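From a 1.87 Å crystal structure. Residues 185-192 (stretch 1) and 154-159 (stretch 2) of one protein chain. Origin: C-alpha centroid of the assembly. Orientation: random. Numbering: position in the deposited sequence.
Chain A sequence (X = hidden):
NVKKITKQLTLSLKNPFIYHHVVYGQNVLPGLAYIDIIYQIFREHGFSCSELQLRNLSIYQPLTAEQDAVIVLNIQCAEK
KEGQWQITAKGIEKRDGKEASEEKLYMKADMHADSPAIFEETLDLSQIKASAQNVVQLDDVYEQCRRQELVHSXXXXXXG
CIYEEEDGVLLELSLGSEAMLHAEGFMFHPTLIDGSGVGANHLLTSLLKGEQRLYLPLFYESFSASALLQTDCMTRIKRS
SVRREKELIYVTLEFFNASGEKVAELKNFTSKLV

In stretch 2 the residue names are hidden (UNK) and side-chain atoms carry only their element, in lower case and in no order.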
# COMPACT_ATOMS: atom_id res chain seq x y z
N GLY A 185 -0.27 -14.35 -8.42
CA GLY A 185 -1.51 -13.72 -8.86
C GLY A 185 -1.62 -12.23 -8.53
O GLY A 185 -2.50 -11.54 -9.04
N PHE A 186 -0.72 -11.73 -7.75
CA PHE A 186 -0.73 -10.30 -7.41
C PHE A 186 -0.02 -9.38 -8.41
O PHE A 186 0.86 -9.81 -9.21
CB PHE A 186 -0.07 -10.19 -6.00
CG PHE A 186 -0.94 -10.71 -4.97
CD1 PHE A 186 -0.85 -12.03 -4.61
CD2 PHE A 186 -1.89 -9.89 -4.33
CE1 PHE A 186 -1.74 -12.59 -3.69
CE2 PHE A 186 -2.76 -10.39 -3.41
CZ PHE A 186 -2.68 -11.77 -3.07
N MET A 187 -0.37 -8.09 -8.35
CA MET A 187 0.26 -7.11 -9.24
C MET A 187 1.18 -6.19 -8.41
O MET A 187 2.32 -5.93 -8.76
CB MET A 187 -0.76 -6.33 -9.98
CG MET A 187 -1.54 -7.13 -10.97
SD MET A 187 -2.66 -6.14 -11.96
CE MET A 187 -1.49 -5.23 -12.89
N PHE A 188 0.63 -5.66 -7.31
CA PHE A 188 1.40 -4.85 -6.39
C PHE A 188 1.12 -5.38 -4.99
O PHE A 188 0.17 -4.91 -4.30
CB PHE A 188 1.03 -3.35 -6.65
CG PHE A 188 1.35 -2.97 -8.03
CD1 PHE A 188 2.68 -2.75 -8.36
CD2 PHE A 188 0.37 -2.81 -9.03
CE1 PHE A 188 3.05 -2.48 -9.68
CE2 PHE A 188 0.75 -2.56 -10.34
CZ PHE A 188 2.12 -2.41 -10.65
N HIS A 189 1.94 -6.40 -4.60
CA HIS A 189 1.58 -7.15 -3.46
C HIS A 189 1.38 -6.29 -2.25
O HIS A 189 2.32 -5.65 -1.78
CB HIS A 189 2.64 -8.22 -3.13
CG HIS A 189 2.07 -9.38 -2.37
ND1 HIS A 189 1.79 -9.31 -1.04
CD2 HIS A 189 1.83 -10.66 -2.74
CE1 HIS A 189 1.32 -10.45 -0.63
NE2 HIS A 189 1.30 -11.28 -1.66
N PRO A 190 0.15 -6.29 -1.65
CA PRO A 190 -0.02 -5.52 -0.37
C PRO A 190 0.97 -5.68 0.76
O PRO A 190 1.28 -4.74 1.36
CB PRO A 190 -1.39 -5.87 0.06
CG PRO A 190 -2.12 -6.14 -1.28
CD PRO A 190 -1.13 -6.95 -2.00
N THR A 191 1.56 -6.83 0.97
CA THR A 191 2.65 -6.96 1.94
C THR A 191 3.93 -6.21 1.60
O THR A 191 4.60 -5.58 2.44
CB THR A 191 2.92 -8.49 2.09
OG1 THR A 191 1.71 -9.10 2.61
CG2 THR A 191 3.93 -8.72 3.06
N LEU A 192 4.28 -6.23 0.33
CA LEU A 192 5.42 -5.44 -0.12
C LEU A 192 5.12 -3.96 0.02
O LEU A 192 5.95 -3.22 0.48
CB LEU A 192 5.72 -5.81 -1.54
CG LEU A 192 6.26 -7.22 -1.86
CD1 LEU A 192 6.55 -7.33 -3.30
CD2 LEU A 192 7.52 -7.48 -1.03
N UNK A 154 2.11 -13.01 10.20
CA UNK A 154 2.17 -13.99 9.16
C UNK A 154 2.21 -13.43 7.69
O UNK A 154 3.16 -12.76 7.31
c UNK A 154 1.41 -16.44 9.60
c UNK A 154 0.82 -17.30 8.51
o UNK A 154 1.28 -17.18 7.35
o UNK A 154 -0.14 -18.04 8.80
c UNK A 154 1.02 -14.98 9.43
N UNK A 155 1.23 -13.78 6.89
CA UNK A 155 1.07 -13.30 5.49
C UNK A 155 1.37 -11.81 5.28
O UNK A 155 1.97 -11.43 4.22
c UNK A 155 -0.76 -15.10 3.18
c UNK A 155 -1.31 -14.28 1.01
c UNK A 155 -1.12 -15.37 1.90
c UNK A 155 -0.37 -13.54 5.08
c UNK A 155 -0.65 -13.80 3.64
c UNK A 155 -0.84 -12.74 2.72
o UNK A 155 -1.60 -14.56 -0.27
c UNK A 155 -1.19 -13.01 1.42
N UNK A 156 1.02 -10.98 6.26
CA UNK A 156 1.15 -9.49 6.20
C UNK A 156 2.53 -8.92 6.62
O UNK A 156 2.76 -7.69 6.56
c UNK A 156 0.04 -8.83 7.05
c UNK A 156 -1.32 -8.72 6.38
c UNK A 156 -0.12 -6.60 4.82
s UNK A 156 -1.60 -7.07 5.63
N UNK A 157 3.44 -9.79 7.12
CA UNK A 157 4.72 -9.32 7.62
C UNK A 157 5.70 -9.55 6.52
O UNK A 157 5.86 -10.68 6.16
c UNK A 157 4.90 -9.47 10.17
c UNK A 157 5.21 -10.11 8.87
n UNK A 157 7.18 -10.58 12.99
c UNK A 157 5.41 -10.26 11.36
c UNK A 157 6.67 -9.62 11.95
N UNK A 158 6.34 -8.50 5.99
CA UNK A 158 7.33 -8.64 5.02
C UNK A 158 8.61 -9.14 5.81
O UNK A 158 8.61 -9.05 7.02
c UNK A 158 7.61 -7.30 4.28
N UNK A 159 9.56 -9.68 5.06
CA UNK A 159 10.89 -10.09 5.47
C UNK A 159 11.92 -9.15 4.90
O UNK A 159 11.74 -8.64 3.78
n UNK A 159 12.29 -14.44 5.99
c UNK A 159 11.18 -11.47 4.91
c UNK A 159 10.99 -14.33 6.74
c UNK A 159 10.12 -12.42 5.38
c UNK A 159 10.40 -12.93 6.77
O HOH W 1 0.78 -13.95 -1.83

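Position 154 carries five side-chain atoms beyond CA: three carbons in a row, the third bearing two oxygens. The side chain is exposed and does not reach stretch 1, so the contact asks nothing of it. A carboxylate at the end of two methylenes is glutamate, Glu-154. Its backbone does more, because the carbonyl O of Glu-154 accepts from the backbone N of position 157 at 3.0 Å and closes a turn.

Position 155 has one carbon leading into a six-carbon ring, with a single oxygen on the far side of the ring. A ring carbon lies 4.1 Å from CE1 of His-189, near the plane of the imidazole and at its edge, while the oxygen of position 155 sits 3.9 Å from CE1 of Phe-186. That is a phenol, and the residue is Tyr-155. Its CA-to-CB bond points sideways to stretch 1, yet with chi1 at t the ring's end comes nearer, and the ring carbon at the imidazole is CE2. The hydroxyl also shares a water with the histidine: the water O is 2.9 Å from OH of Tyr-155 and 2.7 Å from NE2 of His-189.

Position 156 shows two carbons, a sulfur and a last carbon, unbranched. That last carbon is 3.8 Å from OG1 of Thr-191 and 4.2 Å from the carbonyl O of Pro-190. Only methionine has this thioether chain, so this is Met-156. CA-to-CB points away from stretch 1, but the chain bends back, with chi2 off the usual wells at -97° and chi3 at p, to bring CE to these contacts. The backbones also come near here, with 5.2 Å between CA of Met-156 and CA of Thr-191.

Position 157 bears four carbons in a row ending in nitrogen. Its CA-to-CB bond points away and its side chain stays clear of stretch 1; the backbone makes the contact, the C of position 157 lying 4.0 Å from CG2 of Thr-191. The chain makes it Lys-157.

Position 158 has a single side-chain carbon. It points toward stretch 1, and the CB of position 158 packs 4.1 Å from CG2 of Thr-191, a methyl against a methyl. It is therefore alanine, Ala-158.

Position 159 again has four carbons and a terminal nitrogen. CA-to-CB points sideways, and the exposed chain touches nothing on stretch 1. This is Lys-159.

The contact is organised around Thr-191, which has the largest covered area of any residue in either stretch. Its OG1 donates to the backbone O of Tyr-155 at 2.8 Å, the one direct hydrogen bond between the stretches, while its CG2 packs near Lys-157 C and Ala-158 CB. The same threonine is held at the start of its helix, since N of Thr-191 donates to ND1 of the N-cap residue His-189 at 3.2 Å. One imidazole thus caps the helix through ND1 and reaches the tyrosine hydroxyl through water at NE2. The rule to read is economical: a small polar residue bonds to a backbone carbonyl, an aromatic ring and a thioether chain pack around it, and both lysine side chains stay outside.

Stretch 2 154-159: EYMKAK
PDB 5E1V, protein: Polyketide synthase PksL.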